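Local coordinates for protein quercetin 2,3-dioxygenase (Escherichia coli, PDB 1TQ5) that cleaves the flavonoid quercetin in vitro with a divalent metal and dioxygen, though its physiological role is unknown, at residues T56-M62 with A95-H101; N81-V85 with R129-R133; R181-V187 with S202-W208. All blocks are in the same frame, centred on the assembly; numbering follows the deposited sequence.

Contacts 1 and 2 belong to the N-terminal cupin domain and share one four-stranded sheet: contact 1 joins strands 53-59 and 99-104 at one end of it, and contact 2 turns strand 82-86, at its other end, against the facing sheet. Contact 3 lies on the opposite side of the chain's centre, in the C-terminal domain. It is also the buried one, its sheet pairing lined by apolar side chains on one face, with two tryptophans, an arginine and a glutamine on the other. Contact 1 is partly buried and gathers imidazoles round a metal; contact 2 is a surface contact between sheets, where polar side chains meet mostly through their carbon atoms. Only contacts 1 and 3 are backbone-paired.

Contact 1 of 3, residues T56-M62 with A95-H101; sequences THPHKDM and AGTGIRH. With CD (cadmium ion), chain B.
His59 and His101 reach the same cadmium ion from neighbouring strands, while His57, which belongs to the metal-binding set, is not bonded to it as modelled: a ring carbon, CE1, lies nearest the ion, so which way round the ring sits is doubtful. The bonds are His59 NE2 to cadmium at 2.3 Å and His101 NE2 to cadmium at 2.6 Å, and two waters complete the observed set. The His57 and His101 rings stand steeply against each other, planes 80° apart. With its CG set between the backbone N and the carbonyl carbon (chi1 37°), the His57 ring folds back so that His101 O sits over one of its faces. With an alanine at His57 the metal site would probably lose one of its imidazoles, and His101 the ring that packs beside it.

Backbone pairing puts the three rings together. Strands 56-59 and 99-101 run antiparallel, with His57 paired to His101 and His59 to Ile99, so all three imidazoles lie on the same face of the sheet. Beyond them, a type II' turn from Ala95 to Gly98 is gripped from the other segment: Asp61 N bonds Gly96 O at 2.8 Å, Ala95 N bonds Met62 O at 2.9 Å, and Lys60 bends at its tip to bring NZ 2.7 Å from Thr97 O. Ala95 CB packs 3.6 Å from His59 CB, at the foot of the His59 side chain. Glu103, probably also a metal ligand, accepts a weak hydrogen bond from His101 ND1 through OE2, which would help orient the imidazole. The waters on the cadmium could be positions where substrate or dioxygen enters, consistent with the dioxygenase activity.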
loop_
_atom_site.group_PDB
_atom_site.type_symbol
_atom_site.label_atom_id
_atom_site.label_comp_id
_atom_site.label_asym_id
_atom_site.label_seq_id
_atom_site.Cartn_x
_atom_site.Cartn_y
_atom_site.Cartn_z
ATOM N N THR A 56 -13.274 -16.955 -0.772
ATOM C CA THR A 56 -12.144 -17.446 -1.555
ATOM C C THR A 56 -12.214 -17.060 -3.030
ATOM O O THR A 56 -13.258 -17.190 -3.671
ATOM C CB THR A 56 -12.021 -18.978 -1.470
ATOM O OG1 THR A 56 -12.129 -19.397 -0.103
ATOM C CG2 THR A 56 -10.671 -19.425 -2.016
ATOM N N HIS A 57 -11.084 -16.596 -3.557
ATOM C CA HIS A 57 -10.967 -16.184 -4.955
ATOM C C HIS A 57 -9.524 -16.362 -5.424
ATOM O O HIS A 57 -8.583 -16.270 -4.628
ATOM C CB HIS A 57 -11.402 -14.724 -5.113
ATOM C CG HIS A 57 -11.014 -13.854 -3.959
ATOM N ND1 HIS A 57 -9.706 -13.548 -3.661
ATOM C CD2 HIS A 57 -11.766 -13.253 -3.009
ATOM C CE1 HIS A 57 -9.669 -12.797 -2.575
ATOM N NE2 HIS A 57 -10.905 -12.603 -2.160
ATOM N N PRO A 58 -9.330 -16.617 -6.726
ATOM C CA PRO A 58 -7.998 -16.818 -7.302
ATOM C C PRO A 58 -7.237 -15.559 -7.703
ATOM O O PRO A 58 -7.821 -14.515 -7.973
ATOM C CB PRO A 58 -8.291 -17.695 -8.512
ATOM C CG PRO A 58 -9.562 -17.069 -9.019
ATOM C CD PRO A 58 -10.373 -16.879 -7.734
ATOM N N HIS A 59 -5.918 -15.696 -7.746
ATOM C CA HIS A 59 -5.015 -14.624 -8.143
ATOM C C HIS A 59 -3.866 -15.247 -8.904
ATOM O O HIS A 59 -3.472 -16.377 -8.623
ATOM C CB HIS A 59 -4.464 -13.885 -6.929
ATOM C CG HIS A 59 -5.356 -12.796 -6.438
ATOM N ND1 HIS A 59 -5.752 -11.749 -7.240
ATOM C CD2 HIS A 59 -5.947 -12.599 -5.238
ATOM C CE1 HIS A 59 -6.551 -10.953 -6.555
ATOM N NE2 HIS A 59 -6.686 -11.447 -5.338
ATOM N N LYS A 60 -3.327 -14.502 -9.859
ATOM C CA LYS A 60 -2.226 -14.984 -10.671
ATOM C C LYS A 60 -1.279 -13.818 -10.929
ATOM O O LYS A 60 -1.719 -12.682 -11.080
ATOM C CB LYS A 60 -2.773 -15.524 -11.995
ATOM C CG LYS A 60 -1.823 -16.405 -12.779
ATOM C CD LYS A 60 -2.445 -16.794 -14.114
ATOM C CE LYS A 60 -1.673 -17.911 -14.793
ATOM N NZ LYS A 60 -1.803 -19.203 -14.058
ATOM N N ASP A 61 0.017 -14.108 -10.963
ATOM C CA ASP A 61 1.052 -13.107 -11.215
ATOM C C ASP A 61 0.754 -11.735 -10.608
ATOM O O ASP A 61 0.293 -10.834 -11.306
ATOM C CB ASP A 61 1.269 -12.942 -12.723
ATOM C CG ASP A 61 1.361 -14.271 -13.454
ATOM O OD1 ASP A 61 2.118 -15.159 -13.002
ATOM O OD2 ASP A 61 0.677 -14.424 -14.488
HETATM N N MSE A 62 1.029 -11.573 -9.317
HETATM C CA MSE A 62 0.788 -10.297 -8.647
HETATM C C MSE A 62 1.224 -10.370 -7.188
HETATM O O MSE A 62 1.006 -11.380 -6.515
HETATM C CB MSE A 62 -0.704 -9.934 -8.725
HETATM C CG MSE A 62 -1.053 -8.495 -8.336
HETATM SE SE MSE A 62 -0.558 -7.213 -9.529
HETATM C CE MSE A 62 -1.859 -7.353 -10.736
ATOM N N ALA A 95 1.052 -14.176 -5.780
ATOM C CA ALA A 95 0.130 -15.097 -6.436
ATOM C C ALA A 95 0.908 -16.087 -7.304
ATOM O O ALA A 95 0.495 -17.233 -7.480
ATOM C CB ALA A 95 -0.876 -14.326 -7.288
ATOM N N GLY A 96 2.037 -15.635 -7.835
ATOM C CA GLY A 96 2.858 -16.493 -8.669
ATOM C C GLY A 96 2.082 -17.190 -9.770
ATOM O O GLY A 96 1.307 -16.560 -10.490
ATOM N N THR A 97 2.286 -18.497 -9.895
ATOM C CA THR A 97 1.617 -19.286 -10.924
ATOM C C THR A 97 0.108 -19.399 -10.720
ATOM O O THR A 97 -0.634 -19.681 -11.661
ATOM C CB THR A 97 2.222 -20.706 -11.006
ATOM O OG1 THR A 97 2.258 -21.291 -9.698
ATOM C CG2 THR A 97 3.635 -20.649 -11.571
ATOM N N GLY A 98 -0.345 -19.178 -9.491
ATOM C CA GLY A 98 -1.766 -19.263 -9.202
ATOM C C GLY A 98 -2.014 -19.514 -7.729
ATOM O O GLY A 98 -1.223 -20.196 -7.074
ATOM N N ILE A 99 -3.108 -18.975 -7.200
ATOM C CA ILE A 99 -3.413 -19.157 -5.787
ATOM C C ILE A 99 -4.796 -18.600 -5.448
ATOM O O ILE A 99 -5.315 -17.726 -6.141
ATOM C CB ILE A 99 -2.325 -18.453 -4.917
ATOM C CG1 ILE A 99 -1.978 -19.304 -3.692
ATOM C CG2 ILE A 99 -2.786 -17.053 -4.518
ATOM C CD1 ILE A 99 -3.085 -19.464 -2.691
ATOM N N ARG A 100 -5.398 -19.129 -4.390
ATOM C CA ARG A 100 -6.705 -18.676 -3.935
ATOM C C ARG A 100 -6.585 -18.267 -2.473
ATOM O O ARG A 100 -5.845 -18.887 -1.708
ATOM C CB ARG A 100 -7.740 -19.795 -4.071
ATOM C CG ARG A 100 -8.289 -19.970 -5.479
ATOM C CD ARG A 100 -9.141 -21.226 -5.597
ATOM N NE ARG A 100 -8.338 -22.443 -5.490
ATOM C CZ ARG A 100 -7.365 -22.777 -6.333
ATOM N NH1 ARG A 100 -7.066 -21.988 -7.358
ATOM N NH2 ARG A 100 -6.683 -23.899 -6.149
ATOM N N HIS A 101 -7.292 -17.217 -2.080
ATOM C CA HIS A 101 -7.228 -16.798 -0.691
ATOM C C HIS A 101 -8.476 -16.050 -0.275
ATOM O O HIS A 101 -9.306 -15.684 -1.105
ATOM C CB HIS A 101 -5.999 -15.915 -0.436
ATOM C CG HIS A 101 -6.148 -14.504 -0.917
ATOM N ND1 HIS A 101 -5.641 -13.427 -0.225
ATOM C CD2 HIS A 101 -6.744 -13.994 -2.021
ATOM C CE1 HIS A 101 -5.919 -12.313 -0.879
ATOM N NE2 HIS A 101 -6.588 -12.629 -1.973
HETATM CD CD CD B . -7.820 -10.896 -3.429
HETATM O O HOH W 1 3.278 -12.887 -8.008
HETATM O O HOH W 2 -9.134 -9.333 -5.148
HETATM O O HOH W 3 -6.805 -8.716 -2.653
#

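Contact 2 of 3, residues N81-V85 with R129-R133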
loop_
_atom_site.group_PDB
_atom_site.type_symbol
_atom_site.label_atom_id
_atom_site.label_comp_id
_atom_site.label_asym_id
_atom_site.label_seq_id
_atom_site.Cartn_x
_atom_site.Cartn_y
_atom_site.Cartn_z
ATOM N N ASN A 81 -1.609 -21.855 4.932
ATOM C CA ASN A 81 -1.422 -20.543 5.530
ATOM C C ASN A 81 -2.646 -19.920 6.188
ATOM O O ASN A 81 -3.592 -19.500 5.523
ATOM C CB ASN A 81 -0.848 -19.583 4.486
ATOM C CG ASN A 81 0.520 -20.020 3.980
ATOM O OD1 ASN A 81 1.014 -19.516 2.970
ATOM N ND2 ASN A 81 1.138 -20.958 4.684
ATOM N N LYS A 82 -2.600 -19.866 7.513
ATOM C CA LYS A 82 -3.641 -19.274 8.343
ATOM C C LYS A 82 -2.870 -18.262 9.185
ATOM O O LYS A 82 -1.835 -18.611 9.762
ATOM C CB LYS A 82 -4.263 -20.329 9.259
ATOM C CG LYS A 82 -4.976 -21.462 8.536
ATOM C CD LYS A 82 -6.387 -21.068 8.135
ATOM C CE LYS A 82 -7.246 -20.788 9.363
ATOM N NZ LYS A 82 -8.637 -20.412 9.001
ATOM N N GLU A 83 -3.355 -17.025 9.253
ATOM C CA GLU A 83 -2.663 -15.987 10.018
ATOM C C GLU A 83 -3.548 -14.792 10.400
ATOM O O GLU A 83 -4.430 -14.392 9.641
ATOM C CB GLU A 83 -1.463 -15.480 9.203
ATOM C CG GLU A 83 -0.695 -14.340 9.854
ATOM C CD GLU A 83 0.413 -14.831 10.767
ATOM O OE1 GLU A 83 0.666 -14.178 11.801
ATOM O OE2 GLU A 83 1.036 -15.863 10.443
ATOM N N GLN A 84 -3.314 -14.233 11.583
ATOM C CA GLN A 84 -4.059 -13.061 12.034
ATOM C C GLN A 84 -3.108 -11.868 12.093
ATOM O O GLN A 84 -2.083 -11.907 12.775
ATOM C CB GLN A 84 -4.700 -13.303 13.402
ATOM C CG GLN A 84 -5.856 -14.292 13.350
ATOM C CD GLN A 84 -6.860 -14.088 14.467
ATOM O OE1 GLN A 84 -7.884 -14.768 14.521
ATOM N NE2 GLN A 84 -6.574 -13.148 15.365
ATOM N N VAL A 85 -3.458 -10.814 11.363
ATOM C CA VAL A 85 -2.635 -9.611 11.282
ATOM C C VAL A 85 -3.309 -8.437 11.980
ATOM O O VAL A 85 -4.307 -7.905 11.493
ATOM C CB VAL A 85 -2.368 -9.252 9.797
ATOM C CG1 VAL A 85 -1.403 -8.080 9.690
ATOM C CG2 VAL A 85 -1.805 -10.469 9.072
ATOM N N ARG A 129 4.041 -17.713 -2.538
ATOM C CA ARG A 129 4.651 -17.567 -1.222
ATOM C C ARG A 129 3.853 -16.609 -0.350
ATOM O O ARG A 129 3.187 -15.700 -0.850
ATOM C CB ARG A 129 6.081 -17.054 -1.358
ATOM C CG ARG A 129 6.170 -15.711 -2.045
ATOM C CD ARG A 129 6.743 -14.645 -1.130
ATOM N NE ARG A 129 6.605 -13.323 -1.733
ATOM C CZ ARG A 129 7.166 -12.216 -1.262
ATOM N NH1 ARG A 129 7.917 -12.257 -0.169
ATOM N NH2 ARG A 129 6.972 -11.066 -1.894
ATOM N N TYR A 130 3.921 -16.823 0.959
ATOM C CA TYR A 130 3.217 -15.973 1.902
ATOM C C TYR A 130 4.102 -15.626 3.082
ATOM O O TYR A 130 4.601 -16.511 3.780
ATOM C CB TYR A 130 1.955 -16.652 2.429
ATOM C CG TYR A 130 1.272 -15.826 3.493
ATOM C CD1 TYR A 130 0.616 -14.640 3.162
ATOM C CD2 TYR A 130 1.343 -16.189 4.840
ATOM C CE1 TYR A 130 0.052 -13.832 4.140
ATOM C CE2 TYR A 130 0.783 -15.387 5.829
ATOM C CZ TYR A 130 0.140 -14.206 5.470
ATOM O OH TYR A 130 -0.400 -13.392 6.437
ATOM N N GLU A 131 4.286 -14.332 3.308
ATOM C CA GLU A 131 5.103 -13.877 4.415
ATOM C C GLU A 131 4.404 -12.797 5.225
ATOM O O GLU A 131 3.578 -12.036 4.712
ATOM C CB GLU A 131 6.451 -13.361 3.907
ATOM C CG GLU A 131 7.332 -14.446 3.325
ATOM C CD GLU A 131 8.738 -13.960 3.052
ATOM O OE1 GLU A 131 9.445 -13.614 4.022
ATOM O OE2 GLU A 131 9.129 -13.919 1.867
ATOM N N GLN A 132 4.739 -12.749 6.504
ATOM C CA GLN A 132 4.158 -11.773 7.408
ATOM C C GLN A 132 5.281 -11.367 8.339
ATOM O O GLN A 132 6.121 -12.196 8.689
ATOM C CB GLN A 132 3.013 -12.416 8.194
ATOM C CG GLN A 132 2.073 -11.448 8.895
ATOM C CD GLN A 132 2.643 -10.872 10.180
ATOM O OE1 GLN A 132 3.094 -11.610 11.060
ATOM N NE2 GLN A 132 2.610 -9.548 10.301
ATOM N N ARG A 133 5.310 -10.098 8.730
ATOM C CA ARG A 133 6.356 -9.629 9.630
ATOM C C ARG A 133 5.883 -8.561 10.598
ATOM O O ARG A 133 5.046 -7.716 10.264
ATOM C CB ARG A 133 7.547 -9.084 8.830
ATOM C CG ARG A 133 8.679 -8.526 9.701
ATOM C CD ARG A 133 10.014 -8.617 8.988
ATOM N NE ARG A 133 11.149 -8.360 9.875
ATOM C CZ ARG A 133 12.413 -8.637 9.562
ATOM N NH1 ARG A 133 12.703 -9.185 8.390
ATOM N NH2 ARG A 133 13.393 -8.359 10.411
#
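Tyr130 and Glu83 supply much of the van der Waals contact here. The phenol comes in obliquely, its OH lying 3.6 Å from Glu83 CG and equally near Glu83 CB. Tyr130 reaches this far because its CG stands anti to the backbone N (chi1 175°), throwing the ring across to strand 82-85. Further along, Val85 CG2 meets Gln132 CG head-on at 4.0 Å, and Asn81 lays its CB 4.1 Å from Tyr130 CD2.

Among the polar groups, Tyr130 and Gln132 find their partners outside the contact. Tyr130 OH bonds Gln91 OE1, and Gln132 NE2 bonds Phe90 O, so strand 90-94 holds both side chains. Glu83 OE1 lies 3.6 Å from Gln132 OE1, with carboxylate and amide planes 33° apart.

The axes of the short segments 82-85 and 129-133 come within 9.2 Å at 32°, so the two sheets of the cupin barrel face each other here. Strand 82-86 is the outermost of the four-stranded sheet and strand 129-133 of the seven-stranded one, and His75 of strand 72-77, the neighbour of 82-86 in its sheet, stacks on the Tyr130 ring.

Contact 3 of 3, residues R181-V187 with S202-W208; sequences RRVWIQV and SDGLAIW. With CD (cadmium ion), chain D.
Trp184 lays its indole over the backbone of strand 204-208, into the hollow left where Gly204 has no side chain. Trp184 CZ2 rests 3.8 Å from Gly204 CA, in space a beta carbon there would occupy. The small methyl of Ala206 fills the next step, its CB 3.8 Å from Trp184 CZ3, and Leu205 O lies over the same indole face. CG anti to the backbone N (chi1 -178°) swings the ring along the sheet, and a bond from Trp184 NE1 to Gln186 OE1 at 3.1 Å, in the ring plane, holds its rotation. Gln186 NE2 bonds Tyr115 OH and, weakly, Ser202 O.

The paired antiparallel strands belong to the C-terminal cupin of this bicupin, and strand 2-5 extends their sheet beyond 204-208.

On the opposite face Val183 sits beside Ile207 and Ile185 beside Leu205, with Ile185 CD1 touching Ile207 CD1 at 4.3 Å and Ile194 packing on Ile185, Leu205 and Ile207. At one end the extended Arg182 runs alongside Trp208, its guanidinium flat on the indole at 14°, a cation-pi stack. At the other, Asp203 grips a cadmium ion with both carboxylate oxygens; four waters complete the metal's shell, and OD1 also accepts a hydrogen bond from Ala7 N.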
loop_
_atom_site.group_PDB
_atom_site.type_symbol
_atom_site.label_atom_id
_atom_site.label_comp_id
_atom_site.label_asym_id
_atom_site.label_seq_id
_atom_site.Cartn_x
_atom_site.Cartn_y
_atom_site.Cartn_z
ATOM N N ARG A 181 13.253 7.060 -12.161
ATOM C CA ARG A 181 12.437 6.366 -11.176
ATOM C C ARG A 181 11.289 7.245 -10.705
ATOM O O ARG A 181 11.388 8.471 -10.705
ATOM C CB ARG A 181 13.300 5.910 -9.990
ATOM C CG ARG A 181 14.347 4.865 -10.384
ATOM C CD ARG A 181 15.084 4.290 -9.184
ATOM N NE ARG A 181 14.213 3.522 -8.295
ATOM C CZ ARG A 181 13.637 2.365 -8.612
ATOM N NH1 ARG A 181 13.830 1.823 -9.808
ATOM N NH2 ARG A 181 12.868 1.746 -7.727
ATOM N N ARG A 182 10.195 6.606 -10.311
ATOM C CA ARG A 182 9.021 7.329 -9.864
ATOM C C ARG A 182 8.707 7.050 -8.403
ATOM O O ARG A 182 9.119 6.031 -7.852
ATOM C CB ARG A 182 7.831 6.951 -10.740
ATOM C CG ARG A 182 8.083 7.182 -12.220
ATOM C CD ARG A 182 6.783 7.262 -12.976
ATOM N NE ARG A 182 6.980 7.633 -14.369
ATOM C CZ ARG A 182 5.986 7.916 -15.201
ATOM N NH1 ARG A 182 4.732 7.868 -14.772
ATOM N NH2 ARG A 182 6.242 8.245 -16.461
ATOM N N VAL A 183 7.969 7.965 -7.784
ATOM C CA VAL A 183 7.615 7.824 -6.382
ATOM C C VAL A 183 6.154 8.122 -6.089
ATOM O O VAL A 183 5.587 9.092 -6.593
ATOM C CB VAL A 183 8.467 8.766 -5.498
ATOM C CG1 VAL A 183 7.958 8.746 -4.065
ATOM C CG2 VAL A 183 9.921 8.347 -5.544
ATOM N N TRP A 184 5.547 7.268 -5.274
ATOM C CA TRP A 184 4.177 7.487 -4.865
ATOM C C TRP A 184 4.183 7.590 -3.359
ATOM O O TRP A 184 4.764 6.753 -2.661
ATOM C CB TRP A 184 3.252 6.346 -5.272
ATOM C CG TRP A 184 1.825 6.609 -4.876
ATOM C CD1 TRP A 184 1.256 6.397 -3.646
ATOM C CD2 TRP A 184 0.791 7.155 -5.701
ATOM N NE1 TRP A 184 -0.065 6.772 -3.660
ATOM C CE2 TRP A 184 -0.378 7.240 -4.907
ATOM C CE3 TRP A 184 0.733 7.577 -7.034
ATOM C CZ2 TRP A 184 -1.593 7.730 -5.407
ATOM C CZ3 TRP A 184 -0.478 8.065 -7.530
ATOM C CH2 TRP A 184 -1.621 8.134 -6.717
ATOM N N ILE A 185 3.567 8.646 -2.858
ATOM C CA ILE A 185 3.479 8.818 -1.429
ATOM C C ILE A 185 2.010 8.802 -1.052
ATOM O O ILE A 185 1.210 9.588 -1.574
ATOM C CB ILE A 185 4.108 10.141 -0.976
ATOM C CG1 ILE A 185 5.618 10.097 -1.234
ATOM C CG2 ILE A 185 3.793 10.377 0.502
ATOM C CD1 ILE A 185 6.346 11.359 -0.863
ATOM N N GLN A 186 1.666 7.890 -0.150
ATOM C CA GLN A 186 0.304 7.749 0.336
ATOM C C GLN A 186 0.321 8.181 1.799
ATOM O O GLN A 186 1.049 7.601 2.613
ATOM C CB GLN A 186 -0.137 6.288 0.247
ATOM C CG GLN A 186 -1.610 6.045 0.593
ATOM C CD GLN A 186 -2.558 6.773 -0.343
ATOM O OE1 GLN A 186 -2.214 7.073 -1.493
ATOM N NE2 GLN A 186 -3.763 7.058 0.143
ATOM N N VAL A 187 -0.460 9.205 2.130
ATOM C CA VAL A 187 -0.513 9.674 3.505
ATOM C C VAL A 187 -1.499 8.797 4.283
ATOM O O VAL A 187 -2.710 8.852 4.055
ATOM C CB VAL A 187 -0.969 11.144 3.592
ATOM C CG1 VAL A 187 -0.888 11.623 5.047
ATOM C CG2 VAL A 187 -0.090 12.027 2.701
ATOM N N SER A 202 -5.151 10.139 3.771
ATOM C CA SER A 202 -5.654 9.431 2.590
ATOM C C SER A 202 -5.317 9.995 1.222
ATOM O O SER A 202 -5.706 9.407 0.204
ATOM C CB SER A 202 -7.168 9.233 2.694
ATOM O OG SER A 202 -7.467 8.359 3.766
ATOM N N ASP A 203 -4.603 11.118 1.181
ATOM C CA ASP A 203 -4.204 11.693 -0.102
ATOM C C ASP A 203 -3.001 10.942 -0.646
ATOM O O ASP A 203 -2.207 10.383 0.111
ATOM C CB ASP A 203 -3.785 13.165 0.026
ATOM C CG ASP A 203 -4.951 14.103 0.145
ATOM O OD1 ASP A 203 -6.029 13.787 -0.402
ATOM O OD2 ASP A 203 -4.777 15.177 0.771
ATOM N N GLY A 204 -2.857 10.959 -1.964
ATOM C CA GLY A 204 -1.724 10.313 -2.591
ATOM C C GLY A 204 -1.040 11.333 -3.472
ATOM O O GLY A 204 -1.692 12.266 -3.958
ATOM N N LEU A 205 0.263 11.163 -3.675
ATOM C CA LEU A 205 1.051 12.071 -4.500
ATOM C C LEU A 205 1.894 11.289 -5.503
ATOM O O LEU A 205 2.617 10.375 -5.119
ATOM C CB LEU A 205 1.993 12.903 -3.621
ATOM C CG LEU A 205 1.378 13.959 -2.703
ATOM C CD1 LEU A 205 2.427 14.460 -1.724
ATOM C CD2 LEU A 205 0.837 15.116 -3.538
ATOM N N ALA A 206 1.790 11.648 -6.781
ATOM C CA ALA A 206 2.571 11.008 -7.839
ATOM C C ALA A 206 3.725 11.958 -8.144
ATOM O O ALA A 206 3.514 13.157 -8.359
ATOM C CB ALA A 206 1.722 10.807 -9.077
ATOM N N ILE A 207 4.944 11.429 -8.169
ATOM C CA ILE A 207 6.115 12.262 -8.410
ATOM C C ILE A 207 7.141 11.574 -9.290
ATOM O O ILE A 207 7.441 10.405 -9.097
ATOM C CB ILE A 207 6.808 12.614 -7.076
ATOM C CG1 ILE A 207 5.819 13.322 -6.151
ATOM C CG2 ILE A 207 8.053 13.474 -7.329
ATOM C CD1 ILE A 207 6.266 13.359 -4.703
ATOM N N TRP A 208 7.684 12.308 -10.254
ATOM C CA TRP A 208 8.711 11.758 -11.125
ATOM C C TRP A 208 9.486 12.901 -11.766
ATOM O O TRP A 208 9.085 14.062 -11.666
ATOM C CB TRP A 208 8.090 10.832 -12.178
ATOM C CG TRP A 208 7.333 11.519 -13.268
ATOM C CD1 TRP A 208 7.854 12.106 -14.384
ATOM C CD2 TRP A 208 5.910 11.669 -13.363
ATOM N NE1 TRP A 208 6.846 12.609 -15.172
ATOM C CE2 TRP A 208 5.642 12.356 -14.569
ATOM C CE3 TRP A 208 4.834 11.289 -12.547
ATOM C CZ2 TRP A 208 4.343 12.672 -14.981
ATOM C CZ3 TRP A 208 3.540 11.603 -12.957
ATOM C CH2 TRP A 208 3.307 12.287 -14.165
HETATM CD CD CD D . -7.205 15.682 0.848
HETATM O O HOH W 4 -7.383 17.664 2.598
HETATM O O HOH W 5 -7.501 14.246 2.857
HETATM O O HOH W 6 -9.622 15.330 -0.046
HETATM O O HOH W 7 -6.520 17.626 -0.697
#